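Local coordinates for ABC transporter, substrate binding protein (Aeropyrum pernix, PDB 3EAF) that probably captures a small solute between two lobes and hands it to a membrane ABC transporter, and also binds a magnesium ion, at residues G15-V20 against G206-S211; L144-D149 against A161-A166; Y148-A153 against D176-L181. One frame throughout, in Å; residues are numbered along the deposited sequence.

Interaction 1. Residues G15-V20 against G206-S211; sequences GPTSDV and GNTISS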
loop_
_atom_site.group_PDB
_atom_site.type_symbol
_atom_site.label_atom_id
_atom_site.label_comp_id
_atom_site.label_asym_id
_atom_site.label_seq_id
_atom_site.Cartn_x
_atom_site.Cartn_y
_atom_site.Cartn_z
ATOM N N GLY A 15 10.611 -13.215 1.313
ATOM C CA GLY A 15 9.396 -14.039 1.295
ATOM C C GLY A 15 8.481 -13.844 0.093
ATOM O O GLY A 15 8.892 -13.282 -0.928
ATOM N N PRO A 16 7.219 -14.304 0.206
ATOM C CA PRO A 16 6.291 -14.347 -0.931
ATOM C C PRO A 16 5.785 -12.976 -1.398
ATOM O O PRO A 16 5.165 -12.886 -2.465
ATOM C CB PRO A 16 5.132 -15.188 -0.396
ATOM C CG PRO A 16 5.148 -14.930 1.075
ATOM C CD PRO A 16 6.600 -14.833 1.436
ATOM N N THR A 17 6.034 -11.928 -0.610
ATOM C CA THR A 17 5.678 -10.573 -1.022
ATOM C C THR A 17 6.932 -9.703 -1.204
ATOM O O THR A 17 6.840 -8.474 -1.245
ATOM C CB THR A 17 4.664 -9.891 -0.060
ATOM O OG1 THR A 17 5.275 -9.650 1.216
ATOM C CG2 THR A 17 3.375 -10.727 0.108
ATOM N N SER A 18 8.094 -10.346 -1.341
ATOM C CA SER A 18 9.343 -9.616 -1.582
ATOM C C SER A 18 9.432 -9.043 -3.005
ATOM O O SER A 18 10.249 -8.160 -3.264
ATOM C CB SER A 18 10.578 -10.458 -1.238
ATOM O OG SER A 18 10.604 -11.681 -1.953
ATOM N N ASP A 19 8.587 -9.540 -3.914
ATOM C CA ASP A 19 8.432 -8.934 -5.243
ATOM C C ASP A 19 8.179 -7.416 -5.141
ATOM O O ASP A 19 8.703 -6.635 -5.943
ATOM C CB ASP A 19 7.340 -9.641 -6.081
ATOM C CG ASP A 19 5.973 -9.736 -5.372
ATOM O OD1 ASP A 19 5.808 -9.248 -4.232
ATOM O OD2 ASP A 19 5.046 -10.329 -5.973
ATOM N N VAL A 20 7.403 -7.014 -4.134
ATOM C CA VAL A 20 7.127 -5.596 -3.854
ATOM C C VAL A 20 7.822 -5.110 -2.565
ATOM O O VAL A 20 8.021 -3.901 -2.363
ATOM C CB VAL A 20 5.594 -5.310 -3.803
ATOM C CG1 VAL A 20 4.956 -5.525 -5.174
ATOM C CG2 VAL A 20 4.888 -6.182 -2.750
ATOM N N GLY A 206 -6.446 -9.444 -6.300
ATOM C CA GLY A 206 -6.075 -8.932 -4.983
ATOM C C GLY A 206 -4.699 -9.311 -4.456
ATOM O O GLY A 206 -4.388 -9.021 -3.305
ATOM N N ASN A 207 -3.867 -9.918 -5.306
ATOM C CA ASN A 207 -2.536 -10.392 -4.908
ATOM C C ASN A 207 -1.410 -9.434 -5.341
ATOM O O ASN A 207 -1.673 -8.393 -5.952
ATOM C CB ASN A 207 -2.263 -11.787 -5.499
ATOM C CG ASN A 207 -3.231 -12.853 -5.005
ATOM O OD1 ASN A 207 -4.047 -12.620 -4.109
ATOM N ND2 ASN A 207 -3.135 -14.041 -5.592
ATOM N N THR A 208 -0.163 -9.797 -5.033
ATOM C CA THR A 208 0.999 -8.997 -5.426
ATOM C C THR A 208 1.329 -9.189 -6.908
ATOM O O THR A 208 0.778 -10.081 -7.563
ATOM C CB THR A 208 2.254 -9.307 -4.562
ATOM O OG1 THR A 208 2.735 -10.623 -4.861
ATOM C CG2 THR A 208 1.931 -9.209 -3.070
ATOM N N ILE A 209 2.246 -8.364 -7.415
ATOM C CA ILE A 209 2.571 -8.295 -8.842
ATOM C C ILE A 209 2.918 -9.636 -9.504
ATOM O O ILE A 209 2.649 -9.816 -10.687
ATOM C CB ILE A 209 3.686 -7.221 -9.131
ATOM C CG1 ILE A 209 3.826 -6.962 -10.638
ATOM C CG2 ILE A 209 5.022 -7.600 -8.460
ATOM C CD1 ILE A 209 4.653 -5.731 -11.002
ATOM N N SER A 210 3.509 -10.565 -8.751
ATOM C CA SER A 210 3.928 -11.857 -9.308
ATOM C C SER A 210 2.756 -12.659 -9.862
ATOM O O SER A 210 2.771 -13.057 -11.020
ATOM C CB SER A 210 4.696 -12.684 -8.268
ATOM O OG SER A 210 5.894 -12.017 -7.908
ATOM N N SER A 211 1.744 -12.898 -9.041
ATOM C CA SER A 211 0.580 -13.651 -9.509
ATOM C C SER A 211 -0.354 -12.816 -10.391
ATOM O O SER A 211 -0.935 -13.349 -11.334
ATOM C CB SER A 211 -0.176 -14.294 -8.343
ATOM O OG SER A 211 -0.604 -13.327 -7.411
#

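Interaction 2. Residues L144-D149 against A161-A166; sequences LALAYD and AIKKAA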
loop_
_atom_site.group_PDB
_atom_site.type_symbol
_atom_site.label_atom_id
_atom_site.label_comp_id
_atom_site.label_asym_id
_atom_site.label_seq_id
_atom_site.Cartn_x
_atom_site.Cartn_y
_atom_site.Cartn_z
ATOM N N LEU A 144 -18.090 -8.895 -13.509
ATOM C CA LEU A 144 -16.835 -8.803 -12.767
ATOM C C LEU A 144 -16.479 -10.114 -12.069
ATOM O O LEU A 144 -17.271 -10.640 -11.299
ATOM C CB LEU A 144 -16.916 -7.659 -11.740
ATOM C CG LEU A 144 -15.796 -7.412 -10.717
ATOM C CD1 LEU A 144 -14.475 -7.048 -11.393
ATOM C CD2 LEU A 144 -16.204 -6.321 -9.714
ATOM N N ALA A 145 -15.278 -10.623 -12.341
ATOM C CA ALA A 145 -14.731 -11.788 -11.641
ATOM C C ALA A 145 -13.695 -11.326 -10.619
ATOM O O ALA A 145 -12.962 -10.376 -10.875
ATOM C CB ALA A 145 -14.099 -12.755 -12.639
ATOM N N LEU A 146 -13.636 -12.000 -9.473
ATOM C CA LEU A 146 -12.705 -11.648 -8.392
ATOM C C LEU A 146 -11.678 -12.760 -8.191
ATOM O O LEU A 146 -12.028 -13.874 -7.791
ATOM C CB LEU A 146 -13.464 -11.397 -7.074
ATOM C CG LEU A 146 -14.644 -10.413 -7.083
ATOM C CD1 LEU A 146 -15.415 -10.459 -5.754
ATOM C CD2 LEU A 146 -14.191 -8.990 -7.407
ATOM N N ALA A 147 -10.416 -12.457 -8.482
ATOM C CA ALA A 147 -9.334 -13.423 -8.307
ATOM C C ALA A 147 -8.457 -13.010 -7.125
ATOM O O ALA A 147 -7.900 -11.920 -7.112
ATOM C CB ALA A 147 -8.510 -13.540 -9.582
ATOM N N TYR A 148 -8.353 -13.880 -6.130
ATOM C CA TYR A 148 -7.580 -13.583 -4.920
ATOM C C TYR A 148 -7.320 -14.865 -4.141
ATOM O O TYR A 148 -8.035 -15.858 -4.329
ATOM C CB TYR A 148 -8.332 -12.576 -4.033
ATOM C CG TYR A 148 -9.653 -13.114 -3.525
ATOM C CD1 TYR A 148 -9.750 -13.675 -2.253
ATOM C CD2 TYR A 148 -10.797 -13.101 -4.330
ATOM C CE1 TYR A 148 -10.953 -14.193 -1.785
ATOM C CE2 TYR A 148 -12.011 -13.612 -3.867
ATOM C CZ TYR A 148 -12.077 -14.156 -2.594
ATOM O OH TYR A 148 -13.263 -14.663 -2.116
ATOM N N ASP A 149 -6.317 -14.833 -3.260
ATOM C CA ASP A 149 -5.991 -15.967 -2.392
ATOM C C ASP A 149 -6.892 -15.982 -1.158
ATOM O O ASP A 149 -6.755 -15.151 -0.258
ATOM C CB ASP A 149 -4.504 -15.923 -1.988
ATOM C CG ASP A 149 -4.011 -17.227 -1.344
ATOM O OD1 ASP A 149 -4.819 -17.974 -0.744
ATOM O OD2 ASP A 149 -2.793 -17.501 -1.441
ATOM N N ALA A 161 -16.254 -5.775 0.777
ATOM C CA ALA A 161 -16.690 -4.426 0.416
ATOM C C ALA A 161 -16.936 -4.288 -1.086
ATOM O O ALA A 161 -17.859 -3.584 -1.503
ATOM C CB ALA A 161 -15.678 -3.377 0.899
ATOM N N ILE A 162 -16.110 -4.958 -1.891
ATOM C CA ILE A 162 -16.327 -5.014 -3.333
ATOM C C ILE A 162 -17.686 -5.644 -3.662
ATOM O O ILE A 162 -18.435 -5.100 -4.474
ATOM C CB ILE A 162 -15.204 -5.774 -4.071
ATOM C CG1 ILE A 162 -13.903 -4.959 -4.073
ATOM C CG2 ILE A 162 -15.616 -6.068 -5.515
ATOM C CD1 ILE A 162 -12.681 -5.775 -4.483
ATOM N N LYS A 163 -17.997 -6.777 -3.032
ATOM C CA LYS A 163 -19.280 -7.462 -3.259
ATOM C C LYS A 163 -20.482 -6.607 -2.852
ATOM O O LYS A 163 -21.500 -6.586 -3.549
ATOM C CB LYS A 163 -19.318 -8.825 -2.556
ATOM C CG LYS A 163 -18.439 -9.891 -3.212
ATOM C CD LYS A 163 -18.347 -11.143 -2.351
ATOM C CE LYS A 163 -17.353 -12.126 -2.929
ATOM N NZ LYS A 163 -17.455 -13.485 -2.329
ATOM N N LYS A 164 -20.356 -5.889 -1.739
ATOM C CA LYS A 164 -21.441 -5.039 -1.246
ATOM C C LYS A 164 -21.651 -3.811 -2.134
ATOM O O LYS A 164 -22.791 -3.461 -2.448
ATOM C CB LYS A 164 -21.200 -4.631 0.215
ATOM C CG LYS A 164 -22.368 -3.887 0.875
ATOM C CD LYS A 164 -22.214 -3.872 2.395
ATOM C CE LYS A 164 -23.292 -3.018 3.073
ATOM N NZ LYS A 164 -24.663 -3.419 2.669
ATOM N N ALA A 165 -20.552 -3.181 -2.544
ATOM C CA ALA A 165 -20.594 -1.963 -3.358
ATOM C C ALA A 165 -20.905 -2.229 -4.828
ATOM O O ALA A 165 -21.436 -1.356 -5.515
ATOM C CB ALA A 165 -19.277 -1.208 -3.243
ATOM N N ALA A 166 -20.566 -3.429 -5.303
ATOM C CA ALA A 166 -20.624 -3.751 -6.732
ATOM C C ALA A 166 -21.959 -3.428 -7.439
ATOM O O ALA A 166 -21.938 -2.792 -8.494
ATOM C CB ALA A 166 -20.197 -5.211 -6.992
#

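Interaction 3. Residues Y148-A153 against D176-L181; sequences YDSKVA and DYDLPL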
loop_
_atom_site.group_PDB
_atom_site.type_symbol
_atom_site.label_atom_id
_atom_site.label_comp_id
_atom_site.label_asym_id
_atom_site.label_seq_id
_atom_site.Cartn_x
_atom_site.Cartn_y
_atom_site.Cartn_z
ATOM N N TYR A 148 -8.353 -13.880 -6.130
ATOM C CA TYR A 148 -7.580 -13.583 -4.920
ATOM C C TYR A 148 -7.320 -14.865 -4.141
ATOM O O TYR A 148 -8.035 -15.858 -4.329
ATOM C CB TYR A 148 -8.332 -12.576 -4.033
ATOM C CG TYR A 148 -9.653 -13.114 -3.525
ATOM C CD1 TYR A 148 -9.750 -13.675 -2.253
ATOM C CD2 TYR A 148 -10.797 -13.101 -4.330
ATOM C CE1 TYR A 148 -10.953 -14.193 -1.785
ATOM C CE2 TYR A 148 -12.011 -13.612 -3.867
ATOM C CZ TYR A 148 -12.077 -14.156 -2.594
ATOM O OH TYR A 148 -13.263 -14.663 -2.116
ATOM N N ASP A 149 -6.317 -14.833 -3.260
ATOM C CA ASP A 149 -5.991 -15.967 -2.392
ATOM C C ASP A 149 -6.892 -15.982 -1.158
ATOM O O ASP A 149 -6.755 -15.151 -0.258
ATOM C CB ASP A 149 -4.504 -15.923 -1.988
ATOM C CG ASP A 149 -4.011 -17.227 -1.344
ATOM O OD1 ASP A 149 -4.819 -17.974 -0.744
ATOM O OD2 ASP A 149 -2.793 -17.501 -1.441
ATOM N N SER A 150 -7.808 -16.947 -1.116
ATOM C CA SER A 150 -8.773 -17.066 -0.027
ATOM C C SER A 150 -8.150 -17.298 1.348
ATOM O O SER A 150 -8.834 -17.142 2.362
ATOM C CB SER A 150 -9.782 -18.185 -0.327
ATOM O OG SER A 150 -9.134 -19.445 -0.431
ATOM N N LYS A 151 -6.866 -17.644 1.382
ATOM C CA LYS A 151 -6.164 -18.004 2.624
ATOM C C LYS A 151 -5.334 -16.866 3.227
ATOM O O LYS A 151 -4.848 -16.969 4.364
ATOM C CB LYS A 151 -5.257 -19.210 2.378
ATOM C CG LYS A 151 -6.008 -20.459 1.957
ATOM C CD LYS A 151 -5.063 -21.630 1.715
ATOM C CE LYS A 151 -5.700 -22.649 0.775
ATOM N NZ LYS A 151 -4.982 -23.953 0.821
ATOM N N VAL A 152 -5.182 -15.789 2.463
ATOM C CA VAL A 152 -4.310 -14.687 2.840
ATOM C C VAL A 152 -5.144 -13.462 3.214
ATOM O O VAL A 152 -5.956 -12.990 2.412
ATOM C CB VAL A 152 -3.312 -14.381 1.699
ATOM C CG1 VAL A 152 -2.435 -13.182 2.041
ATOM C CG2 VAL A 152 -2.439 -15.613 1.428
ATOM N N ALA A 153 -4.951 -12.961 4.436
ATOM C CA ALA A 153 -5.718 -11.809 4.943
ATOM C C ALA A 153 -5.650 -10.583 4.009
ATOM O O ALA A 153 -6.657 -9.894 3.792
ATOM C CB ALA A 153 -5.268 -11.441 6.362
ATOM N N ASP A 176 -15.923 -15.855 -7.545
ATOM C CA ASP A 176 -14.636 -15.723 -6.867
ATOM C C ASP A 176 -13.741 -16.843 -7.371
ATOM O O ASP A 176 -14.199 -17.970 -7.539
ATOM C CB ASP A 176 -14.790 -15.896 -5.352
ATOM C CG ASP A 176 -15.497 -14.736 -4.690
ATOM O OD1 ASP A 176 -16.124 -13.916 -5.389
ATOM O OD2 ASP A 176 -15.429 -14.646 -3.448
ATOM N N TYR A 177 -12.465 -16.539 -7.588
ATOM C CA TYR A 177 -11.512 -17.508 -8.137
ATOM C C TYR A 177 -10.246 -17.506 -7.290
ATOM O O TYR A 177 -9.659 -16.450 -7.033
ATOM C CB TYR A 177 -11.231 -17.209 -9.625
ATOM C CG TYR A 177 -12.512 -17.208 -10.438
ATOM C CD1 TYR A 177 -12.959 -18.363 -11.072
ATOM C CD2 TYR A 177 -13.316 -16.069 -10.506
ATOM C CE1 TYR A 177 -14.154 -18.373 -11.789
ATOM C CE2 TYR A 177 -14.508 -16.074 -11.208
ATOM C CZ TYR A 177 -14.924 -17.227 -11.848
ATOM O OH TYR A 177 -16.114 -17.227 -12.552
ATOM N N ASP A 178 -9.843 -18.697 -6.857
ATOM C CA ASP A 178 -8.794 -18.866 -5.856
ATOM C C ASP A 178 -7.403 -18.869 -6.493
ATOM O O ASP A 178 -6.857 -19.926 -6.825
ATOM C CB ASP A 178 -9.044 -20.153 -5.048
ATOM C CG ASP A 178 -8.325 -20.164 -3.704
ATOM O OD1 ASP A 178 -7.355 -19.397 -3.510
ATOM O OD2 ASP A 178 -8.736 -20.957 -2.825
ATOM N N LEU A 179 -6.837 -17.677 -6.660
ATOM C CA LEU A 179 -5.484 -17.544 -7.183
ATOM C C LEU A 179 -4.504 -17.437 -6.015
ATOM O O LEU A 179 -4.569 -16.474 -5.246
ATOM C CB LEU A 179 -5.364 -16.323 -8.102
ATOM C CG LEU A 179 -3.980 -16.067 -8.711
ATOM C CD1 LEU A 179 -3.673 -17.052 -9.831
ATOM C CD2 LEU A 179 -3.893 -14.627 -9.207
ATOM N N PRO A 180 -3.611 -18.432 -5.866
ATOM C CA PRO A 180 -2.673 -18.419 -4.747
ATOM C C PRO A 180 -1.736 -17.214 -4.784
ATOM O O PRO A 180 -1.369 -16.744 -5.865
ATOM C CB PRO A 180 -1.877 -19.715 -4.941
ATOM C CG PRO A 180 -2.793 -20.599 -5.746
ATOM C CD PRO A 180 -3.433 -19.633 -6.703
ATOM N N LEU A 181 -1.354 -16.722 -3.607
ATOM C CA LEU A 181 -0.333 -15.672 -3.508
ATOM C C LEU A 181 0.981 -16.118 -4.159
ATOM O O LEU A 181 1.693 -15.307 -4.767
ATOM C CB LEU A 181 -0.100 -15.290 -2.041
ATOM C CG LEU A 181 0.874 -14.147 -1.708
ATOM C CD1 LEU A 181 0.261 -12.776 -2.038
ATOM C CD2 LEU A 181 1.294 -14.220 -0.238
HETATM O O HOH W 1 -5.562 -20.248 -1.673
#

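Interaction 1. Residues G15-V20 against G206-S211
Asp19 and the residues Thr208 and Ser210 form the tightly bonded part of this contact, with three donors converging on one carboxylate oxygen. Asp19 OD2 accepts from Thr208 OG1 at 2.6 Å through its syn lone pair. On the anti side Ser210 OG meets Asp19 OD2 at 2.7 Å, 20° out of the carboxylate plane. A longer bond of 3.2 Å reaches Asp19 OD2 from Ser210 N. The CB of Asp19 points at the facing segment, and this polar side is partly open to solvent at Asp19 and Ser210. The apolar side is buried methyl packing without directional bonds. Thr17 CG2 meets Thr208 CG2 at 3.8 Å, the two side chains crossing at about a right angle, and Val20 CG1 lies 3.9 Å from Ile209 CG2. Thr17 OG1 turns to Asp12 and Trp83, and a glycerol lies near this side chain. An alanine in place of Asp19 would probably leave the hydroxyls of Thr208 and Ser210 without their shared acceptor and remove the polar tie between the segments. Helices 18-38 and 209-222 begin here, each beside a different sheet, so the contact bridges the two lobes. The first turn of helix 209-222 supplies an amide to Asp19 and would probably help stabilise its negative charge.

Interaction 2. Residues L144-D149 against A161-A166
Strand 144-148, carrying Leu146, and helix 161-165, carrying Ile162, run antiparallel at 172°, and the axes of these short segments approach to 11.0 Å. That spacing is bridged by branched apolar side chains. Leu146 sends its two methyls to different partners: CD2 reaches Ile162 CG2 at 3.8 Å, while CD1 lies 3.8 Å from Lys163 CE and 4.0 Å from Lys163 CG. The Leu146 and Ile162 side chains slide past each other in opposite directions. Ile162 CG2 also meets Leu144 CD2 at 4.2 Å, so one methyl serves both leucines. Lys163 is extended beyond CG, which lays its methylenes obliquely across Leu146 and carries the ammonium to the carboxylate of Asp176, its salt-bridge partner on strand 171-178. Trp204 of strand 202-205 and Ala128 and Leu132 of helix 124-139 add to the packing round Ile162. Strand 142-148, the helical connection and strand 171-178, which lies parallel to the first, make a beta-alpha-beta crossover, and this contact is its helix-on-sheet layer. Lys163 thus plays two roles, its aliphatic part closing the margin of the buried leucine and isoleucine cluster while its charge is paired with the neighbouring strand.

Interaction 3. Residues Y148-A153 against D176-L181
Tyr148 sets the hydroxyl end of its ring against the carboxylate of Asp176, whose CG lies at the ring's edge, in its plane. Tyr148 OH donates to Asp176 OD2 at 2.5 Å, arriving from above the carboxylate plane, 41° out of it; ring and carboxylate are turned 75° apart. With Lys163 as its second partner, Asp176 OD2 is doubly held, which would probably favour the charged carboxylate. In the backbone, Tyr148 N bonds to Tyr177 O at 3.0 Å, and a weak bond runs from Leu179 N to Tyr148 O.

Beyond Tyr148 the chain folds into a type I turn from Asp149 to Val152, and Asp149 OD1 accepts from Lys151 N, an Asx turn. The loop leaves the C-terminal end of strand 142-148, beside strand 171-178, the two parallel strands of a beta-alpha-beta crossover; strand 171-178 is the outermost of its sheet within the chain. The other carboxylate oxygen, Asp149 OD2, takes Leu181 N at 2.7 Å in a nearly straight bond, 168° at the hydrogen.

Asp149 and Asp178 bring like charges close, OD1 to OD1 4.0 Å. A water bridges them, donating to Asp149 OD1 at 2.6 Å and to Asp178 OD1 at 2.7 Å, which would probably ease the repulsion. Asp178 OD2 receives Ser150 OG at 2.9 Å from above its plane, and Ser150 N makes a weak bond to Asp178 OD1. At the far end Val152 CG2 touches Leu181 CB at 4.2 Å, the two side chains crossing at about a right angle; Val152 also touches Tyr59, and Leu181 rests on Pro16 and Thr17 of the other lobe.

Interactions 2 and 3 lie within one lobe and start from the same part of the chain, sharing Tyr148 and Asp149; their centres are about 12 Å apart. Both involve the neighbouring strands 142-148 and 171-178, and the Lys163 to Asp176 pair joins them. Interaction 1 closes between segments that precede and follow all of these in sequence, its centre about 12 Å from interaction 3 and about 19 Å from interaction 2. Asn207 links it to the others, its side chain bonding to Asp149 N and Leu179 O. Interaction 1, with Leu181 of interaction 3 on Pro16 and Thr17, joins the lobes, consistent with the two-lobed architecture of periplasmic binding proteins.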